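Local coordinates for protein SusD homolog (Bacteroides thetaiotaomicron, PDB 3EHM) that probably binds mucin O-glycans as a SusD-family outer-membrane lipoprotein, serving glycan utilisation by a human gut symbiont, at residues A[48-56]-A[89-97]; A[64-73]-A[268-276]. All coordinates share one frame; numbering follows the deposited sequence.

Overall arrangement
Neither contact lies at the surface: the centre of interaction 1 is about 13 Å and that of interaction 2 about 16 Å from the centre of the chain, and the two centres are about 18 Å apart. Interaction 1 crosses helix 47-57 with helix 85-110 mainly through side chains: amides, a carboxylate, a phenol and a small apolar patch. Interaction 2 rests chiefly on backbone hydrogen bonds, pairing strand 67-69 with strand 270-272 and running on into helix 274-282. Their segments alternate along the chain. Helix 47-57 serves both places, since its Leu57 packs on Phe67 and Thr270, and the oxygen Asp56 O lies 4.0 Å from Phe67 CE1.

Interaction 1 of 2, residues A[48-56]-A[89-97]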
ATOM      1  N   PRO A  48     -15.621   9.337   3.075  1.00 14.32           N
ATOM      2  CA  PRO A  48     -14.228   8.947   2.842  1.00 12.92           C
ATOM      3  C   PRO A  48     -13.983   7.482   3.183  1.00 13.11           C
ATOM      4  O   PRO A  48     -13.122   6.836   2.586  1.00 13.61           O
ATOM      5  CB  PRO A  48     -13.452   9.900   3.745  1.00 14.84           C
ATOM      6  CG  PRO A  48     -14.318  11.133   3.727  1.00 14.76           C
ATOM      7  CD  PRO A  48     -15.693  10.553   3.904  1.00 12.75           C
ATOM      8  N   GLY A  49     -14.748   6.969   4.143  1.00 13.06           N
ATOM      9  CA  GLY A  49     -14.617   5.578   4.550  1.00 12.10           C
ATOM     10  C   GLY A  49     -15.056   4.621   3.455  1.00 11.71           C
ATOM     11  O   GLY A  49     -14.474   3.546   3.290  1.00 10.73           O
ATOM     12  N   ASN A  50     -16.090   4.995   2.706  1.00 12.25           N
ATOM     13  CA  ASN A  50     -16.543   4.149   1.611  1.00 11.61           C
ATOM     14  C   ASN A  50     -15.409   4.117   0.584  1.00 11.52           C
ATOM     15  O   ASN A  50     -15.125   3.079  -0.009  1.00 12.42           O
ATOM     16  CB  ASN A  50     -17.814   4.709   0.946  1.00 12.26           C
ATOM     17  CG  ASN A  50     -19.049   4.617   1.839  1.00 15.84           C
ATOM     18  OD1 ASN A  50     -19.091   3.837   2.790  1.00 14.18           O
ATOM     19  ND2 ASN A  50     -20.071   5.406   1.514  1.00 14.75           N
ATOM     20  N   ASP A  51     -14.754   5.259   0.390  1.00 11.00           N
ATOM     21  CA  ASP A  51     -13.659   5.341  -0.572  1.00 12.24           C
ATOM     22  C   ASP A  51     -12.483   4.454  -0.152  1.00 11.77           C
ATOM     23  O   ASP A  51     -11.916   3.739  -0.974  1.00 12.38           O
ATOM     24  CB  ASP A  51     -13.174   6.785  -0.715  1.00 14.11           C
ATOM     25  CG  ASP A  51     -14.227   7.713  -1.304  1.00 15.92           C
ATOM     26  OD1 ASP A  51     -13.960   8.929  -1.366  1.00 16.85           O
ATOM     27  OD2 ASP A  51     -15.309   7.242  -1.710  1.00 13.94           O
ATOM     28  N   LEU A  52     -12.120   4.507   1.128  1.00 13.02           N
ATOM     29  CA  LEU A  52     -11.005   3.709   1.640  1.00 13.39           C
ATOM     30  C   LEU A  52     -11.287   2.214   1.510  1.00 12.93           C
ATOM     31  O   LEU A  52     -10.366   1.411   1.356  1.00 11.47           O
ATOM     32  CB  LEU A  52     -10.734   4.051   3.104  1.00 13.02           C
ATOM     33  CG  LEU A  52      -9.469   3.412   3.681  1.00 14.88           C
ATOM     34  CD1 LEU A  52      -8.247   3.997   2.976  1.00 10.44           C
ATOM     35  CD2 LEU A  52      -9.395   3.667   5.174  1.00 12.70           C
ATOM     36  N   GLN A  53     -12.559   1.839   1.584  1.00 13.59           N
ATOM     37  CA  GLN A  53     -12.934   0.434   1.432  1.00 13.98           C
ATOM     38  C   GLN A  53     -12.509  -0.026   0.045  1.00 14.22           C
ATOM     39  O   GLN A  53     -11.914  -1.096  -0.129  1.00 13.29           O
ATOM     40  CB  GLN A  53     -14.449   0.263   1.553  1.00 14.36           C
ATOM     41  CG  GLN A  53     -14.942  -0.090   2.938  1.00 11.87           C
ATOM     42  CD  GLN A  53     -16.387  -0.553   2.927  1.00 15.55           C
ATOM     43  OE1 GLN A  53     -16.823  -1.284   3.819  1.00 19.06           O
ATOM     44  NE2 GLN A  53     -17.139  -0.124   1.920  1.00 11.43           N
ATOM     45  N   ASN A  54     -12.818   0.814  -0.935  1.00 14.05           N
ATOM     46  CA  ASN A  54     -12.529   0.558  -2.340  1.00 14.60           C
ATOM     47  C   ASN A  54     -11.036   0.481  -2.648  1.00 14.67           C
ATOM     48  O   ASN A  54     -10.602  -0.364  -3.433  1.00 14.36           O
ATOM     49  CB  ASN A  54     -13.181   1.662  -3.188  1.00 14.66           C
ATOM     50  CG  ASN A  54     -12.913   1.504  -4.674  1.00 16.36           C
ATOM     51  OD1 ASN A  54     -12.421   2.430  -5.327  1.00 14.44           O
ATOM     52  ND2 ASN A  54     -13.244   0.340  -5.218  1.00 16.70           N
ATOM     53  N   THR A  55     -10.248   1.346  -2.021  1.00 14.36           N
ATOM     54  CA  THR A  55      -8.812   1.373  -2.279  1.00 15.48           C
ATOM     55  C   THR A  55      -7.966   0.467  -1.389  1.00 15.96           C
ATOM     56  O   THR A  55      -7.047  -0.193  -1.872  1.00 15.46           O
ATOM     57  CB  THR A  55      -8.244   2.805  -2.130  1.00 16.07           C
ATOM     58  OG1 THR A  55      -8.309   3.206  -0.754  1.00 13.30           O
ATOM     59  CG2 THR A  55      -9.043   3.790  -2.968  1.00 17.06           C
ATOM     60  N   ASP A  56      -8.288   0.428  -0.098  1.00 15.62           N
ATOM     61  CA  ASP A  56      -7.495  -0.333   0.862  1.00 16.41           C
ATOM     62  C   ASP A  56      -8.114  -1.490   1.648  1.00 15.46           C
ATOM     63  O   ASP A  56      -7.545  -2.580   1.718  1.00 16.36           O
ATOM     64  CB  ASP A  56      -6.908   0.634   1.904  1.00 17.46           C
ATOM     65  CG  ASP A  56      -5.847   1.565   1.334  1.00 21.14           C
ATOM     66  OD1 ASP A  56      -6.103   2.272   0.331  1.00 17.09           O
ATOM     67  OD2 ASP A  56      -4.746   1.600   1.920  1.00 25.33           O
ATOM     68  N   ASN A  89     -14.867   2.219 -12.003  1.00 13.34           N
ATOM     69  CA  ASN A  89     -14.958   3.643 -12.292  1.00 14.90           C
ATOM     70  C   ASN A  89     -14.707   4.355 -10.962  1.00 14.68           C
ATOM     71  O   ASN A  89     -14.039   5.394 -10.897  1.00 13.51           O
ATOM     72  CB  ASN A  89     -16.353   3.981 -12.813  1.00 19.05           C
ATOM     73  CG  ASN A  89     -16.614   5.467 -12.848  1.00 22.66           C
ATOM     74  OD1 ASN A  89     -17.478   5.976 -12.129  1.00 26.45           O
ATOM     75  ND2 ASN A  89     -15.868   6.179 -13.680  1.00 25.14           N
ATOM     76  N   TYR A  90     -15.241   3.766  -9.899  1.00 14.35           N
ATOM     77  CA  TYR A  90     -15.098   4.300  -8.550  1.00 14.08           C
ATOM     78  C   TYR A  90     -13.618   4.270  -8.162  1.00 14.90           C
ATOM     79  O   TYR A  90     -13.096   5.230  -7.595  1.00 14.60           O
ATOM     80  CB  TYR A  90     -15.938   3.453  -7.592  1.00 14.86           C
ATOM     81  CG  TYR A  90     -16.043   3.955  -6.167  1.00 14.38           C
ATOM     82  CD1 TYR A  90     -16.166   5.316  -5.882  1.00 16.90           C
ATOM     83  CD2 TYR A  90     -16.104   3.054  -5.106  1.00 16.79           C
ATOM     84  CE1 TYR A  90     -16.354   5.766  -4.566  1.00 17.90           C
ATOM     85  CE2 TYR A  90     -16.295   3.485  -3.797  1.00 17.90           C
ATOM     86  CZ  TYR A  90     -16.421   4.839  -3.531  1.00 17.97           C
ATOM     87  OH  TYR A  90     -16.633   5.249  -2.231  1.00 17.53           O
ATOM     88  N   ALA A  91     -12.947   3.169  -8.496  1.00 14.11           N
ATOM     89  CA  ALA A  91     -11.530   3.002  -8.196  1.00 12.44           C
ATOM     90  C   ALA A  91     -10.685   4.022  -8.958  1.00 12.37           C
ATOM     91  O   ALA A  91      -9.740   4.588  -8.413  1.00 10.67           O
ATOM     92  CB  ALA A  91     -11.086   1.588  -8.552  1.00 11.35           C
ATOM     93  N   TYR A  92     -11.026   4.249 -10.221  1.00 13.47           N
ATOM     94  CA  TYR A  92     -10.290   5.216 -11.026  1.00 14.27           C
ATOM     95  C   TYR A  92     -10.401   6.589 -10.365  1.00 12.37           C
ATOM     96  O   TYR A  92      -9.451   7.369 -10.366  1.00 12.64           O
ATOM     97  CB  TYR A  92     -10.858   5.280 -12.445  1.00 14.53           C
ATOM     98  CG  TYR A  92      -9.989   6.051 -13.418  1.00 16.99           C
ATOM     99  CD1 TYR A  92      -8.820   5.495 -13.930  1.00 19.00           C
ATOM    100  CD2 TYR A  92     -10.350   7.327 -13.840  1.00 20.27           C
ATOM    101  CE1 TYR A  92      -8.031   6.192 -14.848  1.00 21.49           C
ATOM    102  CE2 TYR A  92      -9.570   8.034 -14.757  1.00 20.94           C
ATOM    103  CZ  TYR A  92      -8.414   7.461 -15.258  1.00 21.86           C
ATOM    104  OH  TYR A  92      -7.649   8.152 -16.177  1.00 23.05           O
ATOM    105  N   GLN A  93     -11.565   6.886  -9.798  1.00 12.73           N
ATOM    106  CA  GLN A  93     -11.755   8.170  -9.134  1.00 13.08           C
ATOM    107  C   GLN A  93     -10.893   8.257  -7.873  1.00 12.67           C
ATOM    108  O   GLN A  93     -10.190   9.245  -7.651  1.00 10.88           O
ATOM    109  CB  GLN A  93     -13.225   8.369  -8.742  1.00 16.36           C
ATOM    110  CG  GLN A  93     -14.217   8.308  -9.898  1.00 20.60           C
ATOM    111  CD  GLN A  93     -15.658   8.483  -9.435  1.00 23.92           C
ATOM    112  OE1 GLN A  93     -16.044   8.010  -8.363  1.00 26.85           O
ATOM    113  NE2 GLN A  93     -16.460   9.153 -10.249  1.00 26.69           N
ATOM    114  N   ASN A  94     -10.953   7.213  -7.051  1.00 12.13           N
ATOM    115  CA  ASN A  94     -10.216   7.184  -5.793  1.00 13.21           C
ATOM    116  C   ASN A  94      -8.702   7.076  -5.924  1.00 12.57           C
ATOM    117  O   ASN A  94      -7.972   7.498  -5.027  1.00 13.39           O
ATOM    118  CB  ASN A  94     -10.749   6.055  -4.902  1.00 11.65           C
ATOM    119  CG  ASN A  94     -12.204   6.260  -4.513  1.00 15.17           C
ATOM    120  OD1 ASN A  94     -12.638   7.388  -4.258  1.00 13.97           O
ATOM    121  ND2 ASN A  94     -12.961   5.172  -4.453  1.00 12.11           N
ATOM    122  N   PHE A  95      -8.226   6.516  -7.032  1.00 12.91           N
ATOM    123  CA  PHE A  95      -6.789   6.376  -7.240  1.00 12.05           C
ATOM    124  C   PHE A  95      -6.192   7.432  -8.167  1.00 12.52           C
ATOM    125  O   PHE A  95      -5.011   7.754  -8.051  1.00 14.19           O
ATOM    126  CB  PHE A  95      -6.454   4.988  -7.813  1.00 12.28           C
ATOM    127  CG  PHE A  95      -6.421   3.885  -6.789  1.00 13.23           C
ATOM    128  CD1 PHE A  95      -7.302   2.808  -6.878  1.00 12.67           C
ATOM    129  CD2 PHE A  95      -5.493   3.907  -5.751  1.00 14.28           C
ATOM    130  CE1 PHE A  95      -7.256   1.765  -5.949  1.00 14.07           C
ATOM    131  CE2 PHE A  95      -5.437   2.867  -4.815  1.00 14.87           C
ATOM    132  CZ  PHE A  95      -6.322   1.794  -4.915  1.00 12.47           C
ATOM    133  N   TYR A  96      -6.992   7.978  -9.082  1.00 12.40           N
ATOM    134  CA  TYR A  96      -6.453   8.949 -10.035  1.00 13.79           C
ATOM    135  C   TYR A  96      -7.183  10.272 -10.257  1.00 14.74           C
ATOM    136  O   TYR A  96      -6.598  11.335 -10.064  1.00 13.90           O
ATOM    137  CB  TYR A  96      -6.270   8.274 -11.404  1.00 15.65           C
ATOM    138  CG  TYR A  96      -5.735   9.186 -12.499  1.00 16.24           C
ATOM    139  CD1 TYR A  96      -4.363   9.382 -12.667  1.00 16.94           C
ATOM    140  CD2 TYR A  96      -6.605   9.863 -13.357  1.00 16.72           C
ATOM    141  CE1 TYR A  96      -3.867  10.232 -13.669  1.00 16.35           C
ATOM    142  CE2 TYR A  96      -6.124  10.717 -14.354  1.00 18.38           C
ATOM    143  CZ  TYR A  96      -4.754  10.897 -14.506  1.00 16.45           C
ATOM    144  OH  TYR A  96      -4.282  11.739 -15.490  1.00 15.08           O
ATOM    145  N   SER A  97      -8.446  10.212 -10.670  1.00 14.80           N
ATOM    146  CA  SER A  97      -9.185  11.427 -10.994  1.00 15.52           C
ATOM    147  C   SER A  97      -9.565  12.404  -9.885  1.00 15.89           C
ATOM    148  O   SER A  97      -9.586  13.610 -10.130  1.00 14.74           O
ATOM    149  CB  SER A  97     -10.432  11.077 -11.821  1.00 16.35           C
ATOM    150  OG  SER A  97     -11.385  10.349 -11.067  1.00 21.27           O
TER
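Asn54 reaches from helix 47-57 into the side of helix 85-110, with CG anti to the backbone N (chi1 179°), and each atom of it meets something. Its CB sits 3.7 Å from Tyr90 CE2. CG then comes to 3.6 Å from Tyr90 CD2, the amide sliding past the ring in the opposite direction with the two planes 25° apart. At the tip, Asn54 OD1 accepts from Asn94 ND2 at 2.9 Å and also rests 3.1 Å from Ala91 CA, while Asn54 ND2 turns to Glu78. Asn94 ND2 is itself poised 3.3 Å above the centre of the Tyr90 ring. At the far end of that ring, the hydroxyl Tyr90 OH donates to Asp51 OD2, a bond modelled so short that its exact length is doubtful. Farther along both helices Thr55 CG2 lies over one face of the Phe95 ring, 4.0 Å from its centroid, a CH-pi contact beside Arg135 and Val139 of helix 116-140. The helices cross nearly at right angles (96°), held largely by polar side chains, and the bonds at the two ends of the Asn54 amide, to Asn94 and Glu78, set its orientation.

Interaction 2 of 2, residues A[64-73]-A[268-276]; sequences IGYFGNNNNW and NETRMGATI
Phe67, Gly68 and Asn69 pair with Met272, Arg271 and Thr270 in a short antiparallel sheet. Gly68 and Arg271 form its hydrogen-bonded pair, Gly68 N to Arg271 O at 2.9 Å and Arg271 N to Gly68 O at 3.0 Å. Backbone bonds continue at both ends: Asn70 N reaches Glu269 O, and Gly273 N reaches Tyr66 O. Last comes Ile276 N, in the first turn of helix 274-282, which donates to Gly65 O with an N-H...O angle of 168°.

Two glycines lie where the backbones come closest. Gly65 ends the preceding helix in a Schellman motif and lies against Thr275; Gly273, the N-cap of the next helix, has its CA 3.2 Å from Gly65 O, a CA-H...O contact that brings the two backbones together.

Among side-chain polar contacts, Asn70 ND2 meets Asn268 O at 2.8 Å, almost head-on to the carbonyl (C=O...N angle 174°), and donates to Ser319 O as well. Three waters bridge the segments: one joins Phe67 O to Ala274 N, one Asn69 OD1 to Thr270 OG1, which also bonds to Ser263 OG, and one Trp73 NE1 to Glu269 OE2. Arg271 curls back, NH1 on Thr270 O, while its guanidinium also holds Val264 O and Lys326 O. Asn70 O is buried without a partner in the model.

Apolar contacts are few. The methyl CG2 of Thr270 comes within 3.7 Å of Phe67 CD2, and Tyr66 CD2 touches Ile276 CD1 at 4.0 Å while the Tyr66 hydroxyl is bonded to Tyr442 O.

Two parts of the chain nearly 200 residues apart are thus paired chiefly by main-chain groups, with side chains and bridging waters adding to the hold at the edges.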
ATOM      1  N   ILE A  64      -4.244  -9.425   0.310  1.00 14.14           N
ATOM      2  CA  ILE A  64      -3.004  -9.815   0.978  1.00 14.57           C
ATOM      3  C   ILE A  64      -3.131 -10.216   2.441  1.00 13.91           C
ATOM      4  O   ILE A  64      -2.131 -10.473   3.105  1.00 13.45           O
ATOM      5  CB  ILE A  64      -1.948  -8.707   0.877  1.00 16.46           C
ATOM      6  CG1 ILE A  64      -2.450  -7.453   1.598  1.00 17.70           C
ATOM      7  CG2 ILE A  64      -1.619  -8.439  -0.586  1.00 16.10           C
ATOM      8  CD1 ILE A  64      -1.553  -6.263   1.446  1.00 19.18           C
ATOM      9  N   GLY A  65      -4.349 -10.243   2.960  1.00 14.36           N
ATOM     10  CA  GLY A  65      -4.530 -10.683   4.330  1.00 14.40           C
ATOM     11  C   GLY A  65      -4.303  -9.719   5.473  1.00 13.90           C
ATOM     12  O   GLY A  65      -4.137 -10.162   6.616  1.00 13.38           O
ATOM     13  N   TYR A  66      -4.257  -8.421   5.189  1.00 13.44           N
ATOM     14  CA  TYR A  66      -4.118  -7.435   6.261  1.00 13.48           C
ATOM     15  C   TYR A  66      -5.478  -7.451   6.957  1.00 13.40           C
ATOM     16  O   TYR A  66      -5.576  -7.364   8.182  1.00 13.46           O
ATOM     17  CB  TYR A  66      -3.908  -6.020   5.704  1.00 14.40           C
ATOM     18  CG  TYR A  66      -2.478  -5.557   5.525  1.00 13.42           C
ATOM     19  CD1 TYR A  66      -2.214  -4.258   5.098  1.00 13.22           C
ATOM     20  CD2 TYR A  66      -1.396  -6.397   5.788  1.00 12.32           C
ATOM     21  CE1 TYR A  66      -0.916  -3.799   4.934  1.00 12.14           C
ATOM     22  CE2 TYR A  66      -0.084  -5.947   5.628  1.00 11.95           C
ATOM     23  CZ  TYR A  66       0.145  -4.646   5.201  1.00 11.71           C
ATOM     24  OH  TYR A  66       1.423  -4.177   5.037  1.00 11.17           O
ATOM     25  N   PHE A  67      -6.527  -7.557   6.143  1.00 12.61           N
ATOM     26  CA  PHE A  67      -7.901  -7.565   6.638  1.00 12.22           C
ATOM     27  C   PHE A  67      -8.692  -8.736   6.086  1.00 11.79           C
ATOM     28  O   PHE A  67      -8.281  -9.382   5.122  1.00 10.65           O
ATOM     29  CB  PHE A  67      -8.636  -6.281   6.224  1.00 12.75           C
ATOM     30  CG  PHE A  67      -7.855  -5.027   6.462  1.00 11.16           C
ATOM     31  CD1 PHE A  67      -7.365  -4.288   5.391  1.00 11.96           C
ATOM     32  CD2 PHE A  67      -7.585  -4.599   7.753  1.00 10.88           C
ATOM     33  CE1 PHE A  67      -6.612  -3.134   5.604  1.00 12.11           C
ATOM     34  CE2 PHE A  67      -6.834  -3.448   7.978  1.00 13.89           C
ATOM     35  CZ  PHE A  67      -6.346  -2.714   6.900  1.00 12.52           C
ATOM     36  N   GLY A  68      -9.840  -8.978   6.713  1.00 12.57           N
ATOM     37  CA  GLY A  68     -10.753 -10.026   6.299  1.00 13.83           C
ATOM     38  C   GLY A  68     -12.117  -9.359   6.280  1.00 14.10           C
ATOM     39  O   GLY A  68     -12.409  -8.558   7.168  1.00 15.66           O
ATOM     40  N   ASN A  69     -12.947  -9.662   5.284  1.00 14.03           N
ATOM     41  CA  ASN A  69     -14.267  -9.042   5.184  1.00 13.26           C
ATOM     42  C   ASN A  69     -15.389  -9.860   5.826  1.00 14.04           C
ATOM     43  O   ASN A  69     -15.490 -11.070   5.609  1.00 14.16           O
ATOM     44  CB  ASN A  69     -14.659  -8.812   3.717  1.00 12.74           C
ATOM     45  CG  ASN A  69     -13.642  -7.992   2.943  1.00 14.37           C
ATOM     46  OD1 ASN A  69     -13.187  -6.941   3.400  1.00 14.18           O
ATOM     47  ND2 ASN A  69     -13.298  -8.462   1.745  1.00 12.76           N
ATOM     48  N   ASN A  70     -16.235  -9.190   6.606  1.00 13.10           N
ATOM     49  CA  ASN A  70     -17.391  -9.839   7.224  1.00 13.19           C
ATOM     50  C   ASN A  70     -18.545  -9.571   6.259  1.00 13.21           C
ATOM     51  O   ASN A  70     -19.559  -8.971   6.621  1.00 14.82           O
ATOM     52  CB  ASN A  70     -17.683  -9.226   8.600  1.00 13.86           C
ATOM     53  CG  ASN A  70     -18.985  -9.727   9.212  1.00 13.57           C
ATOM     54  OD1 ASN A  70     -19.430 -10.849   8.946  1.00 12.55           O
ATOM     55  ND2 ASN A  70     -19.594  -8.898  10.056  1.00 11.65           N
ATOM     56  N   ASN A  71     -18.367 -10.018   5.018  1.00 13.66           N
ATOM     57  CA  ASN A  71     -19.364  -9.822   3.969  1.00 15.20           C
ATOM     58  C   ASN A  71     -18.800 -10.371   2.660  1.00 14.69           C
ATOM     59  O   ASN A  71     -17.598 -10.577   2.541  1.00 16.06           O
ATOM     60  CB  ASN A  71     -19.643  -8.315   3.818  1.00 14.97           C
ATOM     61  CG  ASN A  71     -20.962  -8.018   3.127  1.00 15.98           C
ATOM     62  OD1 ASN A  71     -21.474  -6.897   3.207  1.00 18.56           O
ATOM     63  ND2 ASN A  71     -21.514  -9.008   2.442  1.00 13.00           N
ATOM     64  N   ASN A  72     -19.669 -10.628   1.687  1.00 14.07           N
ATOM     65  CA  ASN A  72     -19.216 -11.093   0.382  1.00 15.19           C
ATOM     66  C   ASN A  72     -19.888 -10.242  -0.688  1.00 15.19           C
ATOM     67  O   ASN A  72     -19.622 -10.397  -1.881  1.00 16.18           O
ATOM     68  CB  ASN A  72     -19.524 -12.584   0.165  1.00 15.18           C
ATOM     69  CG  ASN A  72     -21.007 -12.897   0.170  1.00 17.67           C
ATOM     70  OD1 ASN A  72     -21.853 -12.001   0.111  1.00 18.58           O
ATOM     71  ND2 ASN A  72     -21.330 -14.186   0.228  1.00 16.85           N
ATOM     72  N   TRP A  73     -20.745  -9.325  -0.241  1.00 15.74           N
ATOM     73  CA  TRP A  73     -21.473  -8.414  -1.126  1.00 17.38           C
ATOM     74  C   TRP A  73     -22.135  -9.145  -2.291  1.00 18.04           C
ATOM     75  O   TRP A  73     -22.265  -8.602  -3.389  1.00 17.87           O
ATOM     76  CB  TRP A  73     -20.526  -7.331  -1.653  1.00 16.16           C
ATOM     77  CG  TRP A  73     -20.058  -6.385  -0.585  1.00 17.21           C
ATOM     78  CD1 TRP A  73     -20.683  -5.242  -0.165  1.00 16.82           C
ATOM     79  CD2 TRP A  73     -18.892  -6.528   0.233  1.00 16.09           C
ATOM     80  NE1 TRP A  73     -19.977  -4.666   0.865  1.00 16.32           N
ATOM     81  CE2 TRP A  73     -18.874  -5.435   1.130  1.00 17.52           C
ATOM     82  CE3 TRP A  73     -17.861  -7.473   0.297  1.00 16.48           C
ATOM     83  CZ2 TRP A  73     -17.862  -5.262   2.082  1.00 16.30           C
ATOM     84  CZ3 TRP A  73     -16.850  -7.299   1.250  1.00 13.98           C
ATOM     85  CH2 TRP A  73     -16.863  -6.201   2.127  1.00 14.95           C
ATOM     86  N   ASN A 268     -19.254  -2.843  10.258  1.00 15.13           N
ATOM     87  CA  ASN A 268     -18.827  -4.110  10.844  1.00 15.14           C
ATOM     88  C   ASN A 268     -18.373  -5.066   9.751  1.00 15.69           C
ATOM     89  O   ASN A 268     -18.686  -6.261   9.784  1.00 15.47           O
ATOM     90  CB  ASN A 268     -19.977  -4.735  11.635  1.00 16.30           C
ATOM     91  CG  ASN A 268     -20.280  -3.978  12.903  1.00 15.61           C
ATOM     92  OD1 ASN A 268     -21.410  -3.536  13.126  1.00 18.30           O
ATOM     93  ND2 ASN A 268     -19.268  -3.814  13.743  1.00 10.90           N
ATOM     94  N   GLU A 269     -17.623  -4.535   8.791  1.00 16.11           N
ATOM     95  CA  GLU A 269     -17.151  -5.328   7.666  1.00 16.41           C
ATOM     96  C   GLU A 269     -15.645  -5.579   7.638  1.00 16.47           C
ATOM     97  O   GLU A 269     -15.199  -6.583   7.095  1.00 19.56           O
ATOM     98  CB  GLU A 269     -17.608  -4.675   6.350  1.00 17.20           C
ATOM     99  CG  GLU A 269     -19.135  -4.541   6.252  1.00 18.43           C
ATOM    100  CD  GLU A 269     -19.615  -3.829   4.994  1.00 20.73           C
ATOM    101  OE1 GLU A 269     -18.992  -2.823   4.593  1.00 19.87           O
ATOM    102  OE2 GLU A 269     -20.630  -4.270   4.415  1.00 20.42           O
ATOM    103  N   THR A 270     -14.853  -4.686   8.220  1.00 16.60           N
ATOM    104  CA  THR A 270     -13.408  -4.883   8.213  1.00 14.33           C
ATOM    105  C   THR A 270     -12.875  -5.461   9.518  1.00 12.87           C
ATOM    106  O   THR A 270     -13.059  -4.887  10.588  1.00 12.90           O
ATOM    107  CB  THR A 270     -12.672  -3.572   7.888  1.00 14.72           C
ATOM    108  OG1 THR A 270     -12.989  -3.182   6.546  1.00 14.45           O
ATOM    109  CG2 THR A 270     -11.160  -3.759   8.007  1.00 14.07           C
ATOM    110  N   ARG A 271     -12.200  -6.601   9.406  1.00 11.51           N
ATOM    111  CA  ARG A 271     -11.642  -7.301  10.557  1.00 12.80           C
ATOM    112  C   ARG A 271     -10.201  -7.732  10.271  1.00 13.86           C
ATOM    113  O   ARG A 271      -9.692  -7.518   9.170  1.00 13.62           O
ATOM    114  CB  ARG A 271     -12.514  -8.522  10.867  1.00 11.57           C
ATOM    115  CG  ARG A 271     -13.968  -8.175  11.234  1.00 11.38           C
ATOM    116  CD  ARG A 271     -14.025  -7.538  12.616  1.00 12.53           C
ATOM    117  NE  ARG A 271     -15.379  -7.217  13.075  1.00 11.92           N
ATOM    118  CZ  ARG A 271     -15.943  -6.016  12.977  1.00 15.24           C
ATOM    119  NH1 ARG A 271     -15.282  -5.005  12.425  1.00 11.26           N
ATOM    120  NH2 ARG A 271     -17.161  -5.810  13.466  1.00 13.18           N
HETATM  121  N   MSE A 272      -9.547  -8.333  11.264  1.00 13.44           N
HETATM  122  CA  MSE A 272      -8.161  -8.789  11.118  1.00 13.33           C
HETATM  123  C   MSE A 272      -8.041  -9.911  10.085  1.00 12.65           C
HETATM  124  O   MSE A 272      -8.796 -10.882  10.122  1.00 13.00           O
HETATM  125  CB  MSE A 272      -7.622  -9.278  12.469  1.00 14.21           C
HETATM  126  CG  MSE A 272      -6.169  -9.746  12.437  1.00 15.30           C
HETATM  127 SE   MSE A 272      -5.582 -10.432  14.160  1.00 24.25          SE
HETATM  128  CE  MSE A 272      -6.733 -11.985  14.262  1.00 14.00           C
ATOM    129  N   GLY A 273      -7.084  -9.768   9.174  1.00 11.53           N
ATOM    130  CA  GLY A 273      -6.872 -10.761   8.131  1.00 13.18           C
ATOM    131  C   GLY A 273      -6.097 -11.987   8.579  1.00 12.75           C
ATOM    132  O   GLY A 273      -5.267 -11.911   9.483  1.00 13.04           O
ATOM    133  N   ALA A 274      -6.352 -13.116   7.923  1.00 13.31           N
ATOM    134  CA  ALA A 274      -5.700 -14.381   8.266  1.00 13.77           C
ATOM    135  C   ALA A 274      -4.201 -14.379   8.016  1.00 12.91           C
ATOM    136  O   ALA A 274      -3.426 -14.860   8.841  1.00 11.05           O
ATOM    137  CB  ALA A 274      -6.348 -15.523   7.497  1.00 12.96           C
ATOM    138  N   THR A 275      -3.786 -13.833   6.882  1.00 13.05           N
ATOM    139  CA  THR A 275      -2.369 -13.800   6.555  1.00 13.57           C
ATOM    140  C   THR A 275      -1.535 -13.051   7.592  1.00 12.68           C
ATOM    141  O   THR A 275      -0.577 -13.595   8.137  1.00 12.44           O
ATOM    142  CB  THR A 275      -2.132 -13.162   5.176  1.00 12.12           C
ATOM    143  OG1 THR A 275      -2.874 -13.885   4.186  1.00 14.31           O
ATOM    144  CG2 THR A 275      -0.645 -13.206   4.824  1.00 14.55           C
ATOM    145  N   ILE A 276      -1.892 -11.804   7.877  1.00 11.50           N
ATOM    146  CA  ILE A 276      -1.110 -11.054   8.841  1.00 11.77           C
ATOM    147  C   ILE A 276      -1.191 -11.703  10.226  1.00 10.01           C
ATOM    148  O   ILE A 276      -0.219 -11.698  10.975  1.00  9.95           O
ATOM    149  CB  ILE A 276      -1.541  -9.562   8.882  1.00 11.97           C
ATOM    150  CG1 ILE A 276      -0.502  -8.754   9.666  1.00 13.92           C
ATOM    151  CG2 ILE A 276      -2.934  -9.415   9.484  1.00 11.69           C
ATOM    152  CD1 ILE A 276      -0.719  -7.251   9.594  1.00 13.64           C
TER
HETATM  153  O   HOH W   1      -7.940 -12.131   5.294  1.00 15.26           O
HETATM  154  O   HOH W   2     -12.042  -5.219   5.103  1.00 14.37           O
HETATM  155  O   HOH W   3     -21.201  -2.720   2.358  1.00 29.50           O